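Chorismate mutase (Helicobacter pylori, PDB 6AL9) probably catalyses the rearrangement of chorismate to prephenate, on the route to phenylalanine and tyrosine. Local coordinates at residues E32-I37 and K81-F86; E54-L59 and G74-V79. All blocks are in the same frame, centred on the assembly; numbering follows the deposited sequence.

Contact 1. Residues E32-I37 and K81-F86. With PYR (pyruvic acid), chain D; PHB (p-hydroxybenzoic acid), chain E.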
loop_
_atom_site.group_PDB
_atom_site.type_symbol
_atom_site.label_atom_id
_atom_site.label_comp_id
_atom_site.label_asym_id
_atom_site.label_seq_id
_atom_site.Cartn_x
_atom_site.Cartn_y
_atom_site.Cartn_z
ATOM N N GLU B 32 6.006 12.456 -1.030
ATOM C CA GLU B 32 6.262 13.900 -1.017
ATOM C C GLU B 32 6.541 14.384 0.411
ATOM O O GLU B 32 7.456 15.182 0.648
ATOM C CB GLU B 32 5.101 14.662 -1.663
ATOM C CG GLU B 32 5.018 16.144 -1.305
ATOM C CD GLU B 32 6.044 17.041 -1.997
ATOM O OE1 GLU B 32 6.778 16.560 -2.911
ATOM O OE2 GLU B 32 6.102 18.251 -1.611
ATOM N N ILE B 33 5.766 13.870 1.364
ATOM C CA ILE B 33 6.015 14.150 2.776
ATOM C C ILE B 33 7.346 13.603 3.238
ATOM O O ILE B 33 8.060 14.258 3.971
ATOM C CB ILE B 33 4.901 13.618 3.701
ATOM C CG1 ILE B 33 3.599 14.342 3.414
ATOM C CG2 ILE B 33 5.251 13.881 5.166
ATOM C CD1 ILE B 33 2.414 13.685 4.053
ATOM N N ALA B 34 7.679 12.398 2.810
ATOM C CA ALA B 34 8.958 11.796 3.163
ATOM C C ALA B 34 10.121 12.578 2.550
ATOM O O ALA B 34 11.217 12.594 3.098
ATOM C CB ALA B 34 8.997 10.332 2.710
ATOM N N LEU B 35 9.885 13.186 1.398
ATOM C CA LEU B 35 10.888 14.046 0.784
ATOM C C LEU B 35 11.169 15.228 1.709
ATOM O O LEU B 35 12.335 15.531 1.991
ATOM C CB LEU B 35 10.424 14.569 -0.582
ATOM C CG LEU B 35 11.449 15.471 -1.303
ATOM C CD1 LEU B 35 12.823 14.823 -1.404
ATOM C CD2 LEU B 35 10.939 15.827 -2.688
ATOM N N LYS B 36 10.096 15.878 2.173
ATOM C CA LYS B 36 10.242 17.000 3.087
ATOM C C LYS B 36 10.990 16.596 4.355
ATOM O O LYS B 36 11.873 17.332 4.805
ATOM C CB LYS B 36 8.893 17.588 3.439
ATOM C CG LYS B 36 8.252 18.333 2.285
ATOM C CD LYS B 36 6.730 18.270 2.359
ATOM C CE LYS B 36 6.092 19.635 2.226
ATOM N NZ LYS B 36 4.826 19.531 1.453
ATOM N N ILE B 37 10.669 15.422 4.916
ATOM C CA ILE B 37 11.345 14.958 6.118
ATOM C C ILE B 37 12.821 14.729 5.858
ATOM O O ILE B 37 13.657 15.110 6.666
ATOM C CB ILE B 37 10.717 13.670 6.684
ATOM C CG1 ILE B 37 9.370 13.962 7.352
ATOM C CG2 ILE B 37 11.631 13.021 7.722
ATOM C CD1 ILE B 37 8.497 12.733 7.456
ATOM N N LYS B 81 10.383 0.301 3.141
ATOM C CA LYS B 81 11.442 0.122 2.119
ATOM C C LYS B 81 11.337 1.119 0.980
ATOM O O LYS B 81 12.321 1.746 0.631
ATOM C CB LYS B 81 11.468 -1.297 1.536
ATOM C CG LYS B 81 12.130 -2.280 2.482
ATOM C CD LYS B 81 12.393 -3.636 1.853
ATOM C CE LYS B 81 12.791 -4.662 2.919
ATOM N NZ LYS B 81 12.210 -6.010 2.619
ATOM N N ILE B 82 10.154 1.240 0.392
ATOM C CA ILE B 82 9.974 2.189 -0.675
ATOM C C ILE B 82 10.312 3.618 -0.226
ATOM O O ILE B 82 11.053 4.327 -0.886
ATOM C CB ILE B 82 8.541 2.189 -1.178
ATOM C CG1 ILE B 82 8.276 0.957 -2.043
ATOM C CG2 ILE B 82 8.278 3.454 -1.991
ATOM C CD1 ILE B 82 6.797 0.756 -2.285
ATOM N N SER B 83 9.756 4.018 0.903
ATOM C CA SER B 83 10.012 5.343 1.481
ATOM C C SER B 83 11.483 5.615 1.826
ATOM O O SER B 83 11.990 6.710 1.557
ATOM C CB SER B 83 9.127 5.533 2.716
ATOM O OG SER B 83 9.296 6.821 3.279
ATOM N N ARG B 84 12.148 4.622 2.414
ATOM C CA ARG B 84 13.562 4.717 2.804
ATOM C C ARG B 84 14.480 4.890 1.601
ATOM O O ARG B 84 15.305 5.804 1.570
ATOM C CB ARG B 84 14.007 3.448 3.544
ATOM C CG ARG B 84 14.487 3.659 4.957
ATOM C CD ARG B 84 15.011 2.361 5.561
ATOM N NE ARG B 84 13.933 1.671 6.245
ATOM C CZ ARG B 84 13.554 0.412 6.009
ATOM N NH1 ARG B 84 14.194 -0.336 5.108
ATOM N NH2 ARG B 84 12.530 -0.111 6.683
ATOM N N LYS B 85 14.367 3.981 0.637
ATOM C CA LYS B 85 15.142 4.068 -0.603
ATOM C C LYS B 85 14.911 5.411 -1.324
ATOM O O LYS B 85 15.848 6.029 -1.831
ATOM C CB LYS B 85 14.791 2.905 -1.538
ATOM C CG LYS B 85 15.638 1.642 -1.312
ATOM C CD LYS B 85 14.886 0.328 -1.535
ATOM C CE LYS B 85 14.064 0.351 -2.831
ATOM N NZ LYS B 85 13.876 -0.972 -3.504
ATOM N N PHE B 86 13.658 5.850 -1.368
ATOM C CA PHE B 86 13.320 7.085 -2.049
ATOM C C PHE B 86 14.046 8.282 -1.410
ATOM O O PHE B 86 14.657 9.101 -2.118
ATOM C CB PHE B 86 11.805 7.283 -2.045
ATOM C CG PHE B 86 11.377 8.657 -2.460
ATOM C CD1 PHE B 86 11.544 9.076 -3.764
ATOM C CD2 PHE B 86 10.808 9.525 -1.543
ATOM C CE1 PHE B 86 11.155 10.343 -4.142
ATOM C CE2 PHE B 86 10.410 10.790 -1.921
ATOM C CZ PHE B 86 10.580 11.198 -3.215
HETATM C C PYR D . 10.753 9.701 9.672
HETATM O O PYR D . 11.620 9.331 10.497
HETATM O OXT PYR D . 9.662 10.169 10.078
HETATM C CA PYR D . 11.046 9.577 8.230
HETATM O O3 PYR D . 12.202 9.417 7.852
HETATM C CB PYR D . 9.935 9.652 7.224
HETATM C "C1'" PHB E . 7.946 7.075 6.989
HETATM O "O1'" PHB E . 6.898 6.783 7.601
HETATM O "O2'" PHB E . 7.937 7.857 6.009
HETATM C C1 PHB E . 9.238 6.465 7.454
HETATM C C2 PHB E . 10.318 6.292 6.579
HETATM C C3 PHB E . 11.510 5.724 7.032
HETATM C C4 PHB E . 11.620 5.332 8.365
HETATM C C5 PHB E . 10.545 5.509 9.237
HETATM C C6 PHB E . 9.357 6.073 8.784
HETATM O O4 PHB E . 12.768 4.768 8.826
#
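Ala34 meets Ser83 where helix 9-41 packs on helix 69-93, with their CA atoms 6.8 Å apart. Two side-chain touches join the segments: a methyl against a hydroxyl, Ala34 CB to Ser83 OG at 3.6 Å, and one apolar pair, Leu35 with Phe86. Phe86 has CG anti to its backbone N (chi1 168°), which brings its ring atom CE2 obliquely to Leu35 CB, 4.0 Å away. The ring also meets His66 of the second subunit edge-to-face.

The polar bonds run to the ligand, within a segment, or to other residues: Arg84 NH2 pairs with Glu52 OE2, and Glu32 OE1 with Lys65 and His66 of the second subunit. Ser83 donates a hydrogen bond from OG to O2' of p-hydroxybenzoic acid, 3.2 Å long. The ligand is also hydrogen-bonded by Arg30 NH2, Cys48 N and Glu52 OE2. Its O4 lies at the edge of the Arg84 guanidinium, near that group's plane. Lys36 NZ makes a 3.6 Å salt bridge to Glu32 OE2.

Pyruvic acid rests against both branches of Ile37. Ile37 CD1 comes 3.4 Å from CB of the pyruvate. Ile37 CG2 lies 3.5 Å from the pyruvate CA. Gln87 NE2 of the same chain and Arg13 NH1 of the second subunit hydrogen-bond the pyruvate.

The site is built from both subunits and joins greasy and polar walls. The two ligands together have the composition of chorismate, consistent with their occupying the mutase active site. Ser83 serves both purposes: its hydroxyl packs on Ala34 and holds the carboxylate end of the aromatic ligand.

Contact 2. Residues E54-L59 and G74-V79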
loop_
_atom_site.group_PDB
_atom_site.type_symbol
_atom_site.label_atom_id
_atom_site.label_comp_id
_atom_site.label_asym_id
_atom_site.label_seq_id
_atom_site.Cartn_x
_atom_site.Cartn_y
_atom_site.Cartn_z
ATOM N N GLU B 54 6.388 2.327 16.122
ATOM C CA GLU B 54 5.286 3.157 16.571
ATOM C C GLU B 54 4.131 3.261 15.554
ATOM O O GLU B 54 2.965 3.155 15.930
ATOM C CB GLU B 54 5.800 4.553 16.954
ATOM C CG GLU B 54 6.561 4.563 18.273
ATOM C CD GLU B 54 7.334 5.858 18.520
ATOM O OE1 GLU B 54 7.564 6.622 17.553
ATOM O OE2 GLU B 54 7.715 6.120 19.693
ATOM N N ILE B 55 4.448 3.445 14.270
ATOM C CA ILE B 55 3.426 3.465 13.221
ATOM C C ILE B 55 2.621 2.156 13.223
ATOM O O ILE B 55 1.383 2.171 13.350
ATOM C CB ILE B 55 4.047 3.727 11.812
ATOM C CG1 ILE B 55 4.530 5.172 11.735
ATOM C CG2 ILE B 55 3.026 3.487 10.718
ATOM C CD1 ILE B 55 5.244 5.584 10.462
ATOM N N LEU B 56 3.330 1.028 13.127
ATOM C CA LEU B 56 2.679 -0.294 13.138
ATOM C C LEU B 56 1.819 -0.525 14.388
ATOM O O LEU B 56 0.676 -0.964 14.285
ATOM C CB LEU B 56 3.709 -1.421 12.969
ATOM C CG LEU B 56 4.119 -1.621 11.502
ATOM C CD1 LEU B 56 5.374 -2.449 11.310
ATOM C CD2 LEU B 56 2.989 -2.260 10.713
ATOM N N LYS B 57 2.372 -0.224 15.558
ATOM C CA LYS B 57 1.653 -0.370 16.811
ATOM C C LYS B 57 0.343 0.394 16.749
ATOM O O LYS B 57 -0.747 -0.166 16.951
ATOM C CB LYS B 57 2.517 0.145 17.969
ATOM C CG LYS B 57 2.806 -0.896 19.039
ATOM C CD LYS B 57 3.972 -0.481 19.942
ATOM C CE LYS B 57 5.301 -0.603 19.191
ATOM N NZ LYS B 57 6.475 0.005 19.885
ATOM N N ARG B 58 0.442 1.682 16.445
ATOM C CA ARG B 58 -0.748 2.526 16.416
ATOM C C ARG B 58 -1.783 1.940 15.428
ATOM O O ARG B 58 -2.933 1.689 15.811
ATOM C CB ARG B 58 -0.367 3.956 16.055
ATOM C CG ARG B 58 -1.532 4.928 15.967
ATOM C CD ARG B 58 -1.061 6.301 15.468
ATOM N NE ARG B 58 -0.774 6.338 14.030
ATOM C CZ ARG B 58 -1.686 6.354 13.057
ATOM N NH1 ARG B 58 -2.974 6.310 13.346
ATOM N NH2 ARG B 58 -1.307 6.386 11.781
ATOM N N LEU B 59 -1.357 1.669 14.195
ATOM C CA LEU B 59 -2.278 1.096 13.179
ATOM C C LEU B 59 -2.886 -0.262 13.572
ATOM O O LEU B 59 -4.038 -0.546 13.241
ATOM C CB LEU B 59 -1.574 0.935 11.822
ATOM C CG LEU B 59 -1.146 2.227 11.163
ATOM C CD1 LEU B 59 -0.084 1.930 10.113
ATOM C CD2 LEU B 59 -2.348 2.954 10.576
ATOM N N GLY B 74 3.563 -6.903 6.685
ATOM C CA GLY B 74 3.981 -7.118 5.310
ATOM C C GLY B 74 3.769 -5.879 4.464
ATOM O O GLY B 74 4.683 -5.406 3.785
ATOM N N PHE B 75 2.556 -5.353 4.490
ATOM C CA PHE B 75 2.289 -4.126 3.784
ATOM C C PHE B 75 3.342 -3.022 4.065
ATOM O O PHE B 75 3.943 -2.449 3.144
ATOM C CB PHE B 75 0.900 -3.622 4.136
ATOM C CG PHE B 75 0.436 -2.475 3.275
ATOM C CD1 PHE B 75 0.242 -2.652 1.921
ATOM C CD2 PHE B 75 0.194 -1.229 3.828
ATOM C CE1 PHE B 75 -0.212 -1.606 1.116
ATOM C CE2 PHE B 75 -0.238 -0.181 3.040
ATOM C CZ PHE B 75 -0.449 -0.365 1.677
ATOM N N TYR B 76 3.550 -2.713 5.343
ATOM C CA TYR B 76 4.380 -1.572 5.693
ATOM C C TYR B 76 5.844 -1.849 5.591
ATOM O O TYR B 76 6.603 -0.934 5.425
ATOM C CB TYR B 76 4.002 -0.969 7.048
ATOM C CG TYR B 76 2.933 0.093 6.876
ATOM C CD1 TYR B 76 3.265 1.374 6.457
ATOM C CD2 TYR B 76 1.586 -0.211 7.044
ATOM C CE1 TYR B 76 2.303 2.335 6.264
ATOM C CE2 TYR B 76 0.620 0.747 6.855
ATOM C CZ TYR B 76 0.994 2.010 6.466
ATOM O OH TYR B 76 0.039 2.967 6.265
ATOM N N THR B 77 6.251 -3.109 5.659
ATOM C CA THR B 77 7.659 -3.431 5.416
ATOM C C THR B 77 8.038 -2.892 4.044
ATOM O O THR B 77 9.069 -2.243 3.877
ATOM C CB THR B 77 7.974 -4.945 5.513
ATOM O OG1 THR B 77 7.823 -5.399 6.883
ATOM C CG2 THR B 77 9.436 -5.190 5.079
ATOM N N GLU B 78 7.157 -3.123 3.070
ATOM C CA GLU B 78 7.387 -2.679 1.709
ATOM C C GLU B 78 7.282 -1.161 1.595
ATOM O O GLU B 78 8.165 -0.507 0.994
ATOM C CB GLU B 78 6.387 -3.354 0.786
ATOM C CG GLU B 78 6.528 -2.996 -0.677
ATOM C CD GLU B 78 7.881 -3.366 -1.264
ATOM O OE1 GLU B 78 8.230 -2.792 -2.318
ATOM O OE2 GLU B 78 8.588 -4.231 -0.698
ATOM N N VAL B 79 6.217 -0.611 2.170
ATOM C CA VAL B 79 6.059 0.833 2.252
ATOM C C VAL B 79 7.259 1.567 2.863
ATOM O O VAL B 79 7.696 2.604 2.338
ATOM C CB VAL B 79 4.781 1.215 3.023
ATOM C CG1 VAL B 79 4.705 2.720 3.233
ATOM C CG2 VAL B 79 3.564 0.768 2.240
#
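Between residues 54-59 and 74-79 the nearest CA atoms are those of Leu56 and Tyr76, 7.7 Å apart. The segments lie on helices 49-61 and 69-93, the last two of the three helices in the all-helical AroQ-type chorismate mutase chain. The contact is apolar and largely buried.

Tyr76 points toward helix 49-61 and touches two leucines one turn apart. Leu56 passes alongside it in the opposite direction. Its CD2 reaches Tyr76 CB at 4.0 Å. Leu59 crosses the tyrosine at about a right angle, and its CD1 meets the ring obliquely. With CG anti to the carbonyl carbon (chi1 -65°), Leu59 sends this methyl to the outer part of the ring, 3.5 Å from Tyr76 CE2.

Other groups complete the setting. The Tyr76 ring also meets that of Phe80, with planes at about 40°, and its OH makes a weak hydrogen bond to Asp20 OD1 of the second subunit. Ile55, on helix 49-61, touches the bound p-hydroxybenzoic acid, so this packing lies close behind the ligand pocket. The hydroxyl end of the tyrosine is itself against carbon: Leu59 CD1 lies 4.0 Å from Tyr76 OH.

In the fold
Helix 69-93 is common to both contacts. Residues 81-86 face helix 9-41, and residues 74-79, earlier on the same helix, face helix 49-61. The two contact centres are 15 Å apart. Contact 2 is buried and closes a short span of chain; contact 1 is only partly buried and closes a longer span around it. Their chemistry follows their place. Contact 2 is leucine against tyrosine, with the ligand at its margin. Contact 1 pairs slight packing with two ligands, one bonded by a serine hydroxyl and one resting on an isoleucine. Each buries the same small area, 159 Å². Both touch the second subunit, so each belongs to the dimer as well as to the chain.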